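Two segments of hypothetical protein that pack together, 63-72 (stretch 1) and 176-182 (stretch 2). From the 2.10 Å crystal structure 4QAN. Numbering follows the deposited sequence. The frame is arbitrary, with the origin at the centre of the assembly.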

# COMPACT_ATOMS: atom_id res chain seq x y z
N LYS A 63 2.96 -9.56 -16.53
CA LYS A 63 2.97 -8.45 -17.48
C LYS A 63 3.47 -7.15 -16.86
O LYS A 63 4.28 -6.44 -17.45
N THR A 64 2.99 -6.85 -15.66
CA THR A 64 3.40 -5.65 -14.95
C THR A 64 4.90 -5.66 -14.68
O THR A 64 5.57 -4.64 -14.83
N ALA A 65 5.44 -6.82 -14.32
CA ALA A 65 6.88 -6.92 -14.05
C ALA A 65 7.70 -6.68 -15.32
O ALA A 65 8.78 -6.07 -15.27
N GLU A 66 7.20 -7.14 -16.46
CA GLU A 66 7.86 -6.92 -17.74
C GLU A 66 7.89 -5.42 -18.11
O GLU A 66 8.88 -4.93 -18.64
N GLU A 67 6.82 -4.71 -17.79
CA GLU A 67 6.76 -3.26 -17.98
C GLU A 67 7.67 -2.46 -17.02
O GLU A 67 8.10 -1.35 -17.36
N LEU A 68 7.99 -3.00 -15.84
CA LEU A 68 8.79 -2.27 -14.85
C LEU A 68 10.03 -3.04 -14.39
O LEU A 68 10.20 -3.31 -13.20
N PRO A 69 10.93 -3.37 -15.33
CA PRO A 69 12.03 -4.31 -15.04
C PRO A 69 13.05 -3.83 -13.99
O PRO A 69 13.72 -4.66 -13.36
N GLY A 70 13.17 -2.51 -13.82
CA GLY A 70 14.06 -1.91 -12.83
C GLY A 70 13.50 -1.84 -11.42
O GLY A 70 14.21 -1.47 -10.49
N MSE A 71 12.23 -2.19 -11.26
CA MSE A 71 11.59 -2.28 -9.94
C MSE A 71 12.22 -3.48 -9.28
O MSE A 71 12.45 -4.50 -9.94
N GLN A 72 12.53 -3.38 -8.00
CA GLN A 72 12.79 -4.60 -7.25
C GLN A 72 11.50 -4.98 -6.55
O GLN A 72 10.64 -4.13 -6.32
N GLY A 176 1.14 6.63 -17.32
CA GLY A 176 1.66 5.28 -17.15
C GLY A 176 1.05 4.56 -15.96
O GLY A 176 -0.08 4.83 -15.55
N LEU A 177 1.82 3.62 -15.41
CA LEU A 177 1.39 2.83 -14.27
C LEU A 177 1.66 3.58 -12.98
O LEU A 177 2.65 4.31 -12.86
N LEU A 178 0.77 3.36 -12.01
CA LEU A 178 0.93 3.88 -10.65
C LEU A 178 2.35 3.68 -10.09
O LEU A 178 2.85 4.53 -9.37
N TYR A 179 3.01 2.57 -10.42
CA TYR A 179 4.27 2.25 -9.76
C TYR A 179 5.50 2.78 -10.48
O TYR A 179 6.62 2.56 -10.02
N GLU A 180 5.32 3.48 -11.60
CA GLU A 180 6.47 4.03 -12.30
C GLU A 180 7.04 5.20 -11.50
O GLU A 180 6.31 5.91 -10.82
N THR A 181 8.35 5.38 -11.60
CA THR A 181 9.05 6.39 -10.82
C THR A 181 9.54 7.52 -11.71
O THR A 181 9.75 7.33 -12.91
N ASP A 182 9.71 8.69 -11.10
CA ASP A 182 10.24 9.87 -11.77
C ASP A 182 9.34 10.29 -12.93
O ASP A 182 9.81 10.53 -14.03

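The last helical turn of stretch 1 and the loop that follows it lie against a stretch without regular secondary structure; the contact is made mostly by side chains, and no hydrogen bond crosses it. From stretch 1, Thr64, Glu67, Leu68 and Met71 direct their CA-to-CB bonds toward the partner; from stretch 2, Leu177 and Tyr179 do the same. Thr64 and Glu67 lie on the same helix face, and Leu68, just past its end, continues it, while Ala65 points away.

Leu68 is central. It is the first residue to leave helical phi/psi, and it opens a type I turn closed by Met71 N to Leu68 O at 3.0 Å. Its side chain adopts the mt rotamer (chi1 -47°, chi2 170°), a common leucine conformation, which here turns both methyls to the other stretch. Leu68 CD1 lies 3.9 Å from Leu177 CD1 and also 3.9 Å from Tyr179 CB. Tyr179 has chi1 -36° (m) and chi2 -71°, and Leu68 CD1 sits at the edge of its ring, near its plane. Leu68 CD2 reaches Glu180 CG at 3.4 Å, a close contact with the aliphatic part of an acidic side chain. A branched, wholly apolar residue suits this place: both methyls lie against Leu177, while CD1 also meets Tyr179 and CD2 Glu180.

Leu177 answers with the same mt rotamer (-68°, -175°). Besides meeting Leu68, Leu177 CD1 touches Thr64 CG2 at 4.0 Å and Glu67 CG at 3.7 Å. Thr64, with chi1 in m, thus offers its methyl to the leucine, while its OG1 is hydrogen-bonded elsewhere in the structure; threonine serves both needs on a buried helix face. Glu67 takes chi1 t and chi2 p, a bend that sets its methylene CG against Leu177 and carries the carboxylate beyond it.

There the carboxylate meets a like charge: Glu67 OE2 and Glu180 OE2 are 3.3 Å apart, two acceptors without a hydrogen bond between them. Both oxygens are hydrogen-bonded elsewhere in the structure. Glu180 leaves its backbone sideways, but its m, t conformation extends the chain so that its end comes nearer to stretch 1. It also folds back along its own turn, where Leu177 N donates to Glu180 OE2 at 3.1 Å with an almost linear angle of 177°. Together with the backbone bond from Glu180 N to Leu177 O (3.1 Å), this braces the type I turn. Gly176 suits its place just before that turn: its positive phi favours glycine, and a CB there would clash with Glu180 OE2.

At the other end, Met71, a selenomethionine, bends through chi2 p, with chi1 (-130°) and chi3 (-142°) between the usual wells. The long, flexible chain brings Met71 CE to Tyr179 O at 3.4 Å and Thr181 CG2 at 3.9 Å. Thr181, chi1 p, contributes its methyl at the exposed margin.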

# COMPACT_ATOMS: atom_id res chain seq x y z
CB LYS A 63 1.58 -8.24 -18.09
CG LYS A 63 1.09 -9.40 -18.94
CD LYS A 63 1.88 -9.57 -20.23
CE LYS A 63 1.85 -11.02 -20.72
NZ LYS A 63 2.98 -11.33 -21.65
CB THR A 64 2.60 -5.49 -13.64
OG1 THR A 64 1.21 -5.36 -13.95
CG2 THR A 64 3.04 -4.27 -12.89
CB ALA A 65 7.21 -8.28 -13.46
CB GLU A 66 7.21 -7.78 -18.83
CG GLU A 66 7.47 -9.27 -18.61
CD GLU A 66 6.77 -10.18 -19.61
OE1 GLU A 66 5.67 -9.84 -20.08
OE2 GLU A 66 7.33 -11.26 -19.91
CB GLU A 67 5.30 -2.81 -17.84
CG GLU A 67 5.06 -1.30 -17.72
CD GLU A 67 5.40 -0.50 -18.97
OE1 GLU A 67 5.64 -1.11 -20.05
OE2 GLU A 67 5.40 0.75 -18.88
CB LEU A 68 7.92 -1.95 -13.63
CG LEU A 68 6.54 -1.36 -13.90
CD1 LEU A 68 5.72 -1.33 -12.62
CD2 LEU A 68 6.65 0.04 -14.49
CB PRO A 69 12.70 -4.50 -16.40
CG PRO A 69 12.43 -3.22 -17.12
CD PRO A 69 11.06 -2.79 -16.68
CB MSE A 71 10.08 -2.53 -10.14
CG MSE A 71 9.09 -1.65 -9.39
SE MSE A 71 9.25 0.25 -9.90
CE MSE A 71 8.94 0.95 -8.08
CB GLN A 72 14.00 -4.50 -6.31
CG GLN A 72 13.90 -3.51 -5.18
CD GLN A 72 15.16 -3.51 -4.32
OE1 GLN A 72 16.18 -4.08 -4.70
NE2 GLN A 72 15.08 -2.87 -3.15
CB LEU A 177 2.14 1.49 -14.22
CG LEU A 177 1.88 0.44 -15.31
CD1 LEU A 177 2.65 -0.83 -14.97
CD2 LEU A 177 0.40 0.13 -15.48
CB LEU A 178 -0.08 3.21 -9.73
CG LEU A 178 -0.12 3.66 -8.26
CD1 LEU A 178 -0.47 5.14 -8.16
CD2 LEU A 178 -1.10 2.81 -7.46
CB TYR A 179 4.40 0.74 -9.53
CG TYR A 179 3.09 0.08 -9.19
CD1 TYR A 179 2.47 0.30 -7.97
CD2 TYR A 179 2.46 -0.73 -10.11
CE1 TYR A 179 1.26 -0.30 -7.68
CE2 TYR A 179 1.25 -1.32 -9.83
CZ TYR A 179 0.66 -1.11 -8.62
OH TYR A 179 -0.55 -1.71 -8.40
CB GLU A 180 6.11 4.47 -13.70
CG GLU A 180 5.80 3.32 -14.63
CD GLU A 180 5.46 3.78 -16.03
OE1 GLU A 180 6.06 4.78 -16.48
OE2 GLU A 180 4.60 3.13 -16.68
CB THR A 181 10.27 5.78 -10.11
OG1 THR A 181 11.26 5.43 -11.08
CG2 THR A 181 9.87 4.53 -9.33
CB ASP A 182 11.68 9.64 -12.27
CG ASP A 182 12.60 9.08 -11.20
OD1 ASP A 182 12.37 9.35 -10.00
OD2 ASP A 182 13.57 8.36 -11.54